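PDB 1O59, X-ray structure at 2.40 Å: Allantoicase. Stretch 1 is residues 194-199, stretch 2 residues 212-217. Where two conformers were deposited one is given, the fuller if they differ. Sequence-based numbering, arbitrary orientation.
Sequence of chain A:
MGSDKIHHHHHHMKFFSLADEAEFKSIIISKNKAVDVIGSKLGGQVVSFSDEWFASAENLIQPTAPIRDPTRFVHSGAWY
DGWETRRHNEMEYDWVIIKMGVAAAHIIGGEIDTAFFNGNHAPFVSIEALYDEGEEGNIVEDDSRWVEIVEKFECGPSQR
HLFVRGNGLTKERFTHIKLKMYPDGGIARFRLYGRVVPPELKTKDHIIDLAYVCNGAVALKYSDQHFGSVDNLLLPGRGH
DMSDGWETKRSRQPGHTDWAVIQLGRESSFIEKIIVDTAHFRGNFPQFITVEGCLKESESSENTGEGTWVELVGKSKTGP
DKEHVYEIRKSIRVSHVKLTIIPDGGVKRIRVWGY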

# COMPACT_ATOMS: atom_id res chain seq x y z
N GLY A 194 -0.98 2.45 -7.59
CA GLY A 194 -2.00 3.21 -8.31
C GLY A 194 -2.72 4.27 -7.48
O GLY A 194 -2.75 4.19 -6.26
N ARG A 195 -3.27 5.27 -8.15
CA ARG A 195 -4.00 6.33 -7.49
C ARG A 195 -5.40 5.76 -7.40
O ARG A 195 -5.99 5.44 -8.42
CB ARG A 195 -3.95 7.65 -8.29
CG ARG A 195 -4.19 8.90 -7.47
CD ARG A 195 -5.60 9.06 -6.93
NE ARG A 195 -5.68 10.26 -6.09
CZ ARG A 195 -5.66 10.28 -4.77
NH1 ARG A 195 -5.59 9.17 -4.06
NH2 ARG A 195 -5.71 11.45 -4.14
N VAL A 196 -5.91 5.62 -6.18
CA VAL A 196 -7.20 5.00 -5.96
C VAL A 196 -8.30 5.93 -6.41
O VAL A 196 -8.24 7.14 -6.21
CB VAL A 196 -7.40 4.60 -4.47
CG1 VAL A 196 -8.81 4.04 -4.23
CG2 VAL A 196 -6.36 3.62 -4.03
N VAL A 197 -9.29 5.33 -7.06
CA VAL A 197 -10.55 5.98 -7.38
C VAL A 197 -11.57 5.62 -6.30
O VAL A 197 -11.96 4.45 -6.18
CB VAL A 197 -11.11 5.47 -8.72
CG1 VAL A 197 -12.42 6.20 -9.05
CG2 VAL A 197 -10.08 5.65 -9.83
N PRO A 198 -12.03 6.60 -5.52
CA PRO A 198 -13.07 6.30 -4.54
C PRO A 198 -14.40 5.88 -5.26
O PRO A 198 -14.71 6.38 -6.38
CB PRO A 198 -13.26 7.64 -3.80
CG PRO A 198 -12.81 8.72 -4.80
CD PRO A 198 -11.68 8.04 -5.56
N PRO A 199 -15.18 4.99 -4.62
CA PRO A 199 -16.48 4.52 -5.19
C PRO A 199 -17.65 5.46 -4.86
O PRO A 199 -17.90 6.43 -5.59
CB PRO A 199 -16.67 3.17 -4.48
CG PRO A 199 -16.13 3.45 -3.06
CD PRO A 199 -14.91 4.35 -3.31
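Stretch 2 (212-217) YVCNGA

Stretch 2 is a compact turn laid against the end of a strand. Stretch 1 runs extended through Gly194, Arg195 and Val196, the last residues of a strand that begins earlier in the chain, and continues as loop with phi/psi still extended at Val197 (-96/115) and Pro198 (-65/148). In stretch 2, Val213 (-62/-37) and Cys214 (-73/-9) form a short 3-10 segment, and Gly216 adopts a positive phi (92/10). Three backbone hydrogen bonds close the turn on itself: Asn215 N to Tyr212 O at 2.9 Å, Gly216 N to Val213 O at 3.1 Å, and Ala217 N to Tyr212 O at 3.2 Å. No backbone hydrogen bond links the two stretches, so the turn packs beside the strand end without extending a sheet.

The register follows from the nearest CA pairs. Val196 CA lies 5.0 Å from Gly216 CA, and Pro198 CA lies 4.6 Å from Asn215 CA. Stretch 1 therefore advances while its partners step back, an antiparallel sense over this short overlap. The contact is modest, burying 282 Å² summed over both sides.

One polar interaction spans the stretches. Arg195 NH1 donates to Gly216 O at 2.9 Å with an N-H...O angle of 153°, and the carbonyl oxygen lies at the guanidinium edge, near its plane, as a directed hydrogen bond requires. The CA-to-CB bond of Arg195 points sideways; its chain, with chi1 t, chi2 m and chi3 t, brings the end nearer to the turn.

The remaining contacts are van der Waals. Val196, whose CA-to-CB bond points toward stretch 2, places CG2 3.8 Å from Val213 O, CG1 3.7 Å from Cys214 O and CB 4.2 Å from Gly216 CA, so its isopropyl group meets the turn's backbone. Val197 points away and adds almost nothing. The prolines continue the packing: Cys214 O is 3.9 Å from Pro198 CA and 3.8 Å from Pro199 CD, while Pro198 CB is 3.9 Å from Asn215 O. Pro199 CD also approaches Asn215 OD1 at 4.0 Å; Asn215 ND2 is hydrogen-bonded elsewhere in the structure.

Glycine at 216 is accounted for first by its own backbone: at these angles a CB would be jammed against the carbonyl oxygen of Asn215. An ideal CB would also lie 3.4 Å from Arg195 NH1 and 3.9 Å from Val196 O, close to the very guanidinium that binds Gly216 O.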

# COMPACT_ATOMS: atom_id res chain seq x y z
N TYR A 212 -9.43 6.91 4.90
CA TYR A 212 -9.33 5.50 4.50
C TYR A 212 -8.63 5.33 3.14
O TYR A 212 -8.88 6.09 2.20
CB TYR A 212 -10.75 4.93 4.43
CG TYR A 212 -10.93 3.45 4.33
CD1 TYR A 212 -10.11 2.56 5.02
CD2 TYR A 212 -11.99 2.93 3.58
CE1 TYR A 212 -10.36 1.18 4.97
CE2 TYR A 212 -12.23 1.58 3.51
CZ TYR A 212 -11.42 0.70 4.22
OH TYR A 212 -11.66 -0.65 4.12
N VAL A 213 -7.83 4.29 3.03
CA VAL A 213 -7.07 4.07 1.84
C VAL A 213 -7.96 3.85 0.62
O VAL A 213 -7.63 4.32 -0.49
CB VAL A 213 -6.01 2.91 2.01
CG1 VAL A 213 -6.66 1.54 2.23
CG2 VAL A 213 -5.07 2.87 0.78
N CYS A 214 -9.08 3.16 0.81
CA CYS A 214 -10.00 2.90 -0.28
C CYS A 214 -10.78 4.12 -0.70
O CYS A 214 -11.50 4.08 -1.69
CB CYS A 214 -11.03 1.85 0.12
SG CYS A 214 -10.30 0.30 0.66
N ASN A 215 -10.67 5.20 0.06
CA ASN A 215 -11.29 6.44 -0.33
C ASN A 215 -10.30 7.45 -0.92
O ASN A 215 -10.62 8.60 -1.08
CB ASN A 215 -12.04 7.04 0.87
CG ASN A 215 -13.31 6.29 1.20
OD1 ASN A 215 -13.92 5.68 0.32
ND2 ASN A 215 -13.72 6.32 2.47
N GLY A 216 -9.10 6.98 -1.24
CA GLY A 216 -8.08 7.82 -1.87
C GLY A 216 -7.14 8.51 -0.91
O GLY A 216 -6.40 9.39 -1.31
N ALA A 217 -7.17 8.15 0.38
CA ALA A 217 -6.26 8.72 1.34
C ALA A 217 -4.91 8.02 1.22
O ALA A 217 -4.84 6.83 0.91
CB ALA A 217 -6.79 8.56 2.73